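Local atomic coordinates of putative enzyme related to aldose 1-epimerase (Salmonella typhimurium, PDB entry 2HTB), a protein that probably interconverts the alpha and beta anomers of D-glucose 6-phosphate, as a hexose-6-phosphate 1-epimerase of the galactose mutarotase clan. Residues T30-R35 with I44-P49; A56-H61 with V86-G91; H250-V255 with A286-Q291. All blocks are in the same frame, centred on the assembly; numbering follows the deposited sequence.

The contacts follow one another along the chain. Contact 1 lies in a five-stranded antiparallel sheet, and contact 2 starts from the turn between its last two strands. Their centres are about 18 Å apart, and they meet where Ile44 CD1 packs 4.0 Å from Leu57 CD2. Contact 2 borders the probable active site: it holds Arg89, a substrate-binding residue by similarity, and Gly90 is about 7 Å from the side chain of His179. Contact 3 lies across the chain's centre from contact 1 (centres about 33 Å apart) and does not touch contact 2 (centres about 22 Å apart). Its Ala286 is about 8 Å from the side chain of Glu282, like His179 a probable active-site residue.

Contact 1 of 3, residues T30-R35 with I44-P49; sequences TPVLSR and IVVDHP
Leu33 and Val46 face each other in the antiparallel beta hairpin of strands 33-38 and 41-48. They form a non-hydrogen-bonded pair, and their side chains run alongside each other. The contact is made by Leu33 CD2, which sits 3.5 Å from Val46 CG2. The same methyl also reaches Ile44 CG2, two pairs along and the next residue of its strand on this face. Leu33 CG stands anti to its carbonyl carbon (chi1 -85°), and the end of the chain swings toward strand 44-48. Arg35 pairs with Ile44 on this face. Its CG carries the apolar touch to Ile44 CD1, while its guanidinium group leads away to salt bridges with Glu27 and Asp42.

Backbone bonds set this register. Ser34 and Val45 are the hydrogen-bonded pair: Ser34 N donates to Val45 O at 3.2 Å, and Val45 N to Ser34 O at 2.8 Å. Asp47 N adds a bond to Val32 O just before strand 33-35 begins. Val32 then leans on the far end of strand 44-48. Its CG1 comes in at the edge of the His48 ring, near the ring plane, and lies 3.5 Å from His48 CB. Strands 119-125 and 130-137 pack against the face of Leu33, Ile44 and Val46, with Val130 touching Val32, Val46 and His48.

Ser34 lies on the other face, with Val45, and its OG hydrogen-bonds to Arg36 NE. A water there hydrogen-bonds to Ser34 OG at 2.7 Å and donates a bond to Val45 O at 2.9 Å.

Contact 2 of 3, residues A56-H61 with V86-G91; sequences ALQGAH and VALRGG
His61 and Leu88 bury the most surface here, and the two side chains pass each other antiparallel. Leu88 CB lies over one face of the His61 imidazole, 3.8 Å from the ring centroid and 17° off the ring normal. This is a CH-pi contact, placed toward the ND1-CE1 rim. Beyond it, Leu88 CD1 reaches Ala56 CB at 3.8 Å. Ala56 and His61, at the two ends of a tight connection between strands 51-56 and 61-67, both touch the leucine. That connection is a type II beta turn from Leu57 to Ala60, with a G1 bulge where Ala60 and His61 both face Ala56.

The His61 ring is held at both nitrogens. With CG anti to the backbone N (chi1 -169°), it extends to the loop 86-91. NE2 donates to Gly90 O at 2.6 Å, with an N-H...O angle of 160°. The acceptor lies close to the ring plane, though the donor is tilted from the carbonyl plane. On the other side of CE1, ND1 hydrogen-bonds at 3.0 Å to a water that accepts from Leu88 N.

Gln58 is third in buried surface. Its extended chain brings NE2 to 2.8 Å from Val86 O, but the angle is too poor for a hydrogen bond. NE2 makes a weak bond to Lys83 O, and OE1 accepts from Gly85 N.

The loop carries Arg89, a substrate-binding residue by similarity, whose CB points away from 56-61. Its guanidinium group forms a salt bridge with Asp269 and a hydrogen bond with Tyr181. The bond from His61 NE2 implies a proton on that nitrogen. Together with the water and the leucine over one face, it fixes the ring's rotation and ties the turn to the loop that probably binds substrate.

Contact 3 of 3, residues H250-V255 with A286-Q291; sequences HHLNVV and ATAPQQ
Asn253 turns its amide toward the 286-291 segment because its CG stands anti to the carbonyl carbon (chi1 -47°). Thr287 meets it with OG1 held between its own backbone N and carbonyl carbon (chi1 63°). The two side chains come together at a slant. One hydrogen bond joins them, and two more run from backbone N-H groups to Asn253 OD1. Thr287 N donates to OD1 at 2.9 Å, tilted from the carbonyl plane. Ala286 N donates at 3.1 Å and lies in that plane. The other end of the amide completes the grip: Asn253 ND2 donates to Thr287 OG1 at 2.9 Å, with the oxygen 16° out of the amide plane. With both ends engaged, the amide is fixed in rotation. It also pins two peptide N-H groups where the chain leaves strand 278-286 and turns a corner.

Leu252 adds the apolar part. Its CD1 lies against Thr287 OG1 and also meets Ala288 CB at 4.0 Å.

Further round the loop, His250 and Gln290 are bridged by a water. The water donates to His250 O at 2.7 Å and accepts from Gln290 NE2 at 2.9 Å. The extended Gln290 chain brings NE2 there, and the same nitrogen also bonds to Arg299 O in strand 298-308.

In the backbone, Leu252 and Asn253 both face Val284 at the start of strand 253-258. This strand runs antiparallel to strand 278-286, which carries Glu282, a probable active-site residue. The contact is thus a chain corner at the end of strand 278-286, held by an asparagine side chain next to a classic beta bulge, in the beta-rich fold of the galactose mutarotase clan.

Contact 1 of 3, residues T30-R35 with I44-P49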
loop_
_atom_site.group_PDB
_atom_site.type_symbol
_atom_site.label_atom_id
_atom_site.label_comp_id
_atom_site.label_asym_id
_atom_site.label_seq_id
_atom_site.Cartn_x
_atom_site.Cartn_y
_atom_site.Cartn_z
ATOM N N THR A 30 1.298 24.705 1.453
ATOM C CA THR A 30 0.555 25.323 0.398
ATOM C C THR A 30 -0.876 25.321 0.948
ATOM O O THR A 30 -1.120 24.759 2.005
ATOM C CB THR A 30 0.497 24.454 -0.900
ATOM O OG1 THR A 30 -0.528 23.486 -0.732
ATOM C CG2 THR A 30 1.790 23.751 -1.204
ATOM N N PRO A 31 -1.827 25.981 0.261
ATOM C CA PRO A 31 -3.151 26.129 0.914
ATOM C C PRO A 31 -3.767 24.794 1.158
ATOM O O PRO A 31 -4.678 24.644 1.954
ATOM C CB PRO A 31 -4.011 26.929 -0.109
ATOM C CG PRO A 31 -3.212 26.874 -1.400
ATOM C CD PRO A 31 -1.735 26.690 -1.029
ATOM N N VAL A 32 -3.246 23.805 0.470
ATOM C CA VAL A 32 -3.831 22.476 0.592
ATOM C C VAL A 32 -2.961 21.418 1.234
ATOM O O VAL A 32 -3.475 20.392 1.590
ATOM C CB VAL A 32 -4.347 22.056 -0.744
ATOM C CG1 VAL A 32 -4.158 20.606 -0.968
ATOM C CG2 VAL A 32 -5.799 22.431 -0.834
ATOM N N LEU A 33 -1.676 21.683 1.433
ATOM C CA LEU A 33 -0.755 20.685 1.960
ATOM C C LEU A 33 -0.151 21.184 3.218
ATOM O O LEU A 33 0.340 22.388 3.286
ATOM C CB LEU A 33 0.402 20.460 1.058
ATOM C CG LEU A 33 0.402 19.527 -0.115
ATOM C CD1 LEU A 33 1.717 19.849 -0.968
ATOM C CD2 LEU A 33 0.345 18.067 0.392
ATOM N N SER A 34 -0.158 20.262 4.191
ATOM C CA SER A 34 0.435 20.566 5.446
ATOM C C SER A 34 1.124 19.392 6.041
ATOM O O SER A 34 0.984 18.257 5.626
ATOM C CB SER A 34 -0.586 21.084 6.434
ATOM O OG SER A 34 -1.624 20.127 6.545
ATOM N N ARG A 35 1.873 19.725 7.064
ATOM C CA ARG A 35 2.608 18.815 7.816
ATOM C C ARG A 35 2.189 18.868 9.257
ATOM O O ARG A 35 2.121 19.958 9.863
ATOM C CB ARG A 35 4.037 19.172 7.736
ATOM C CG ARG A 35 4.864 18.174 8.444
ATOM C CD ARG A 35 6.050 18.938 8.919
ATOM N NE ARG A 35 6.432 18.431 10.217
ATOM C CZ ARG A 35 7.356 18.945 11.008
ATOM N NH1 ARG A 35 8.048 20.059 10.668
ATOM N NH2 ARG A 35 7.575 18.314 12.158
ATOM N N ILE A 44 2.281 14.160 6.073
ATOM C CA ILE A 44 1.933 15.157 5.079
ATOM C C ILE A 44 0.473 14.887 4.765
ATOM O O ILE A 44 0.093 13.757 4.432
ATOM C CB ILE A 44 2.829 15.047 3.779
ATOM C CG1 ILE A 44 4.162 15.864 3.840
ATOM C CG2 ILE A 44 2.172 15.693 2.606
ATOM C CD1 ILE A 44 4.775 16.054 5.048
ATOM N N VAL A 45 -0.359 15.919 4.881
ATOM C CA VAL A 45 -1.807 15.768 4.830
ATOM C C VAL A 45 -2.394 16.620 3.702
ATOM O O VAL A 45 -2.099 17.799 3.528
ATOM C CB VAL A 45 -2.451 16.256 6.117
ATOM C CG1 VAL A 45 -3.926 16.007 6.041
ATOM C CG2 VAL A 45 -1.842 15.624 7.378
ATOM N N VAL A 46 -3.225 16.004 2.923
ATOM C CA VAL A 46 -3.708 16.651 1.780
ATOM C C VAL A 46 -5.174 16.918 2.067
ATOM O O VAL A 46 -5.978 15.978 2.099
ATOM C CB VAL A 46 -3.542 15.695 0.619
ATOM C CG1 VAL A 46 -4.352 16.169 -0.669
ATOM C CG2 VAL A 46 -2.071 15.570 0.322
ATOM N N ASP A 47 -5.517 18.180 2.295
ATOM C CA ASP A 47 -6.928 18.590 2.466
ATOM C C ASP A 47 -7.389 19.463 1.319
ATOM O O ASP A 47 -7.195 20.679 1.373
ATOM C CB ASP A 47 -7.126 19.392 3.763
ATOM C CG ASP A 47 -8.595 19.582 4.064
ATOM O OD1 ASP A 47 -9.400 19.336 3.137
ATOM O OD2 ASP A 47 -8.951 19.910 5.232
ATOM N N HIS A 48 -7.989 18.866 0.303
ATOM C CA HIS A 48 -8.180 19.529 -0.974
ATOM C C HIS A 48 -9.621 19.316 -1.485
ATOM O O HIS A 48 -10.252 18.289 -1.178
ATOM C CB HIS A 48 -7.106 18.997 -1.939
ATOM C CG HIS A 48 -7.310 19.340 -3.402
ATOM N ND1 HIS A 48 -6.432 20.158 -4.105
ATOM C CD2 HIS A 48 -8.217 18.899 -4.307
ATOM C CE1 HIS A 48 -6.847 20.273 -5.358
ATOM N NE2 HIS A 48 -7.914 19.509 -5.509
ATOM N N PRO A 49 -10.157 20.251 -2.294
ATOM C CA PRO A 49 -11.600 20.177 -2.563
ATOM C C PRO A 49 -12.033 18.883 -3.195
ATOM O O PRO A 49 -13.174 18.468 -2.973
ATOM C CB PRO A 49 -11.836 21.345 -3.517
ATOM C CG PRO A 49 -10.707 22.370 -3.172
ATOM C CD PRO A 49 -9.519 21.436 -2.896
HETATM O O HOH W 1 -3.670 19.905 4.822
#

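Contact 2 of 3, residues A56-H61 with V86-G91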
loop_
_atom_site.group_PDB
_atom_site.type_symbol
_atom_site.label_atom_id
_atom_site.label_comp_id
_atom_site.label_asym_id
_atom_site.label_seq_id
_atom_site.Cartn_x
_atom_site.Cartn_y
_atom_site.Cartn_z
ATOM N N ALA A 56 2.697 9.333 5.711
ATOM C CA ALA A 56 3.809 9.410 6.638
ATOM C C ALA A 56 5.108 9.551 5.843
ATOM O O ALA A 56 5.383 8.783 4.898
ATOM C CB ALA A 56 3.837 8.165 7.472
ATOM N N LEU A 57 5.957 10.472 6.258
ATOM C CA LEU A 57 7.328 10.532 5.685
ATOM C C LEU A 57 8.031 9.205 5.851
ATOM O O LEU A 57 8.665 8.716 4.927
ATOM C CB LEU A 57 8.150 11.710 6.250
ATOM C CG LEU A 57 7.590 13.083 5.818
ATOM C CD1 LEU A 57 8.464 14.177 6.354
ATOM C CD2 LEU A 57 7.499 13.238 4.254
ATOM N N GLN A 58 7.917 8.625 7.041
ATOM C CA GLN A 58 8.344 7.267 7.234
ATOM C C GLN A 58 7.706 6.344 6.193
ATOM O O GLN A 58 6.518 6.182 6.177
ATOM C CB GLN A 58 8.052 6.796 8.654
ATOM C CG GLN A 58 8.674 5.402 8.935
ATOM C CD GLN A 58 8.663 5.091 10.398
ATOM O OE1 GLN A 58 9.551 5.559 11.126
ATOM N NE2 GLN A 58 7.646 4.308 10.871
ATOM N N GLY A 59 8.548 5.713 5.348
ATOM C CA GLY A 59 8.056 4.785 4.352
ATOM C C GLY A 59 7.204 5.443 3.254
ATOM O O GLY A 59 6.504 4.726 2.542
ATOM N N ALA A 60 7.241 6.780 3.103
ATOM C CA ALA A 60 6.392 7.464 2.088
ATOM C C ALA A 60 5.041 6.801 2.096
ATOM O O ALA A 60 4.552 6.308 1.087
ATOM C CB ALA A 60 6.992 7.336 0.719
ATOM N N HIS A 61 4.500 6.660 3.279
ATOM C CA HIS A 61 3.426 5.685 3.403
ATOM C C HIS A 61 2.072 6.459 3.241
ATOM O O HIS A 61 1.648 7.260 4.147
ATOM C CB HIS A 61 3.556 5.048 4.740
ATOM C CG HIS A 61 2.712 3.850 4.964
ATOM N ND1 HIS A 61 3.258 2.621 5.310
ATOM C CD2 HIS A 61 1.363 3.685 4.992
ATOM C CE1 HIS A 61 2.281 1.731 5.438
ATOM N NE2 HIS A 61 1.121 2.348 5.290
ATOM N N VAL A 86 8.981 1.787 13.229
ATOM C CA VAL A 86 7.945 0.751 13.322
ATOM C C VAL A 86 6.968 0.839 12.109
ATOM O O VAL A 86 6.405 1.943 11.807
ATOM C CB VAL A 86 7.237 0.853 14.688
ATOM C CG1 VAL A 86 6.037 -0.100 14.767
ATOM C CG2 VAL A 86 8.256 0.532 15.778
ATOM N N ALA A 87 6.757 -0.297 11.414
ATOM C CA ALA A 87 5.945 -0.348 10.182
ATOM C C ALA A 87 4.482 0.028 10.428
ATOM O O ALA A 87 3.861 -0.493 11.314
ATOM C CB ALA A 87 5.996 -1.736 9.640
ATOM N N LEU A 88 3.904 0.891 9.597
ATOM C CA LEU A 88 2.523 1.277 9.768
ATOM C C LEU A 88 1.581 0.207 9.293
ATOM O O LEU A 88 1.694 -0.303 8.203
ATOM C CB LEU A 88 2.267 2.584 9.008
ATOM C CG LEU A 88 2.921 3.736 9.729
ATOM C CD1 LEU A 88 3.687 4.637 8.775
ATOM C CD2 LEU A 88 1.909 4.514 10.564
ATOM N N ARG A 89 0.567 -0.077 10.074
ATOM C CA ARG A 89 -0.381 -1.087 9.644
ATOM C C ARG A 89 -1.595 -0.503 8.911
ATOM O O ARG A 89 -2.483 0.025 9.558
ATOM C CB ARG A 89 -0.819 -1.947 10.878
ATOM C CG ARG A 89 -1.848 -3.023 10.566
ATOM C CD ARG A 89 -1.355 -4.104 9.589
ATOM N NE ARG A 89 -0.372 -4.926 10.281
ATOM C CZ ARG A 89 0.304 -5.968 9.813
ATOM N NH1 ARG A 89 0.209 -6.425 8.546
ATOM N NH2 ARG A 89 1.083 -6.542 10.689
ATOM N N GLY A 90 -1.621 -0.629 7.577
ATOM C CA GLY A 90 -2.693 -0.195 6.678
ATOM C C GLY A 90 -2.201 0.705 5.555
ATOM O O GLY A 90 -0.977 0.788 5.297
ATOM N N GLY A 91 -3.098 1.451 4.883
ATOM C CA GLY A 91 -2.613 2.391 3.893
ATOM C C GLY A 91 -2.041 1.553 2.789
ATOM O O GLY A 91 -2.499 0.487 2.507
HETATM O O HOH W 2 5.419 2.067 7.269
#

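Contact 3 of 3, residues H250-V255 with A286-Q291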
loop_
_atom_site.group_PDB
_atom_site.type_symbol
_atom_site.label_atom_id
_atom_site.label_comp_id
_atom_site.label_asym_id
_atom_site.label_seq_id
_atom_site.Cartn_x
_atom_site.Cartn_y
_atom_site.Cartn_z
ATOM N N HIS A 250 3.547 -2.464 -14.538
ATOM C CA HIS A 250 4.880 -2.918 -14.445
ATOM C C HIS A 250 5.109 -4.101 -13.549
ATOM O O HIS A 250 6.256 -4.310 -13.184
ATOM C CB HIS A 250 5.787 -1.807 -13.967
ATOM C CG HIS A 250 5.558 -0.505 -14.654
ATOM N ND1 HIS A 250 5.845 -0.299 -15.985
ATOM C CD2 HIS A 250 5.093 0.671 -14.193
ATOM C CE1 HIS A 250 5.550 0.947 -16.326
ATOM N NE2 HIS A 250 5.090 1.554 -15.254
ATOM N N HIS A 251 4.076 -4.883 -13.232
ATOM C CA HIS A 251 4.111 -5.806 -12.117
ATOM C C HIS A 251 4.260 -7.193 -12.730
ATOM O O HIS A 251 4.107 -7.340 -13.948
ATOM C CB HIS A 251 2.728 -5.785 -11.437
ATOM C CG HIS A 251 1.625 -6.047 -12.418
ATOM N ND1 HIS A 251 1.345 -5.177 -13.464
ATOM C CD2 HIS A 251 0.832 -7.128 -12.602
ATOM C CE1 HIS A 251 0.389 -5.682 -14.206
ATOM N NE2 HIS A 251 0.062 -6.870 -13.713
ATOM N N LEU A 252 4.467 -8.222 -11.888
ATOM C CA LEU A 252 4.438 -9.624 -12.368
ATOM C C LEU A 252 3.227 -10.360 -11.789
ATOM O O LEU A 252 2.613 -11.234 -12.429
ATOM C CB LEU A 252 5.710 -10.377 -11.948
ATOM C CG LEU A 252 6.433 -11.439 -12.797
ATOM C CD1 LEU A 252 6.862 -12.633 -11.911
ATOM C CD2 LEU A 252 5.725 -11.924 -14.129
ATOM N N ASN A 253 2.916 -10.036 -10.538
ATOM C CA ASN A 253 1.918 -10.789 -9.855
ATOM C C ASN A 253 0.881 -9.762 -9.248
ATOM O O ASN A 253 1.199 -8.560 -9.084
ATOM C CB ASN A 253 2.593 -11.617 -8.753
ATOM C CG ASN A 253 3.854 -12.384 -9.217
ATOM O OD1 ASN A 253 4.963 -12.164 -8.692
ATOM N ND2 ASN A 253 3.692 -13.315 -10.165
ATOM N N VAL A 254 -0.306 -10.258 -8.854
ATOM C CA VAL A 254 -1.104 -9.567 -7.849
ATOM C C VAL A 254 -1.226 -10.435 -6.598
ATOM O O VAL A 254 -1.289 -11.645 -6.700
ATOM C CB VAL A 254 -2.539 -9.211 -8.425
ATOM C CG1 VAL A 254 -3.424 -8.623 -7.377
ATOM C CG2 VAL A 254 -2.403 -8.308 -9.632
ATOM N N VAL A 255 -1.301 -9.849 -5.416
ATOM C CA VAL A 255 -1.613 -10.644 -4.237
ATOM C C VAL A 255 -2.883 -10.162 -3.552
ATOM O O VAL A 255 -3.102 -8.930 -3.418
ATOM C CB VAL A 255 -0.419 -10.631 -3.179
ATOM C CG1 VAL A 255 -0.882 -11.180 -1.825
ATOM C CG2 VAL A 255 0.735 -11.389 -3.717
ATOM N N ALA A 286 7.237 -10.446 -7.376
ATOM C CA ALA A 286 7.695 -11.365 -6.332
ATOM C C ALA A 286 8.150 -12.773 -6.814
ATOM O O ALA A 286 9.112 -13.366 -6.227
ATOM C CB ALA A 286 6.577 -11.563 -5.242
ATOM N N THR A 287 7.468 -13.329 -7.825
ATOM C CA THR A 287 7.799 -14.710 -8.188
ATOM C C THR A 287 9.023 -14.802 -9.164
ATOM O O THR A 287 9.360 -15.876 -9.669
ATOM C CB THR A 287 6.563 -15.454 -8.735
ATOM O OG1 THR A 287 6.129 -14.818 -9.919
ATOM C CG2 THR A 287 5.461 -15.430 -7.739
ATOM N N ALA A 288 9.589 -13.649 -9.476
ATOM C CA ALA A 288 10.841 -13.555 -10.150
ATOM C C ALA A 288 11.455 -12.214 -9.693
ATOM O O ALA A 288 10.749 -11.307 -9.184
ATOM C CB ALA A 288 10.693 -13.639 -11.746
ATOM N N PRO A 289 12.785 -12.110 -9.817
ATOM C CA PRO A 289 13.488 -10.889 -9.414
ATOM C C PRO A 289 13.284 -9.858 -10.437
ATOM O O PRO A 289 13.120 -10.177 -11.605
ATOM C CB PRO A 289 14.951 -11.330 -9.335
ATOM C CG PRO A 289 15.091 -12.596 -10.198
ATOM C CD PRO A 289 13.700 -13.199 -10.302
ATOM N N GLN A 290 13.218 -8.620 -10.002
ATOM C CA GLN A 290 13.180 -7.463 -10.906
ATOM C C GLN A 290 14.527 -6.756 -10.923
ATOM O O GLN A 290 15.052 -6.342 -9.873
ATOM C CB GLN A 290 12.153 -6.497 -10.369
ATOM C CG GLN A 290 11.533 -5.640 -11.429
ATOM C CD GLN A 290 10.511 -4.689 -10.911
ATOM O OE1 GLN A 290 10.444 -4.414 -9.673
ATOM N NE2 GLN A 290 9.698 -4.149 -11.837
ATOM N N GLN A 291 15.109 -6.606 -12.076
ATOM C CA GLN A 291 16.439 -6.010 -12.208
ATOM C C GLN A 291 16.397 -4.495 -12.498
ATOM O O GLN A 291 15.665 -4.087 -13.370
ATOM C CB GLN A 291 17.152 -6.741 -13.314
ATOM C CG GLN A 291 17.108 -8.295 -13.058
ATOM C CD GLN A 291 18.115 -8.730 -11.955
ATOM O OE1 GLN A 291 19.086 -8.025 -11.667
ATOM N NE2 GLN A 291 17.877 -9.851 -11.354
HETATM O O HOH W 3 8.569 -3.961 -14.492
#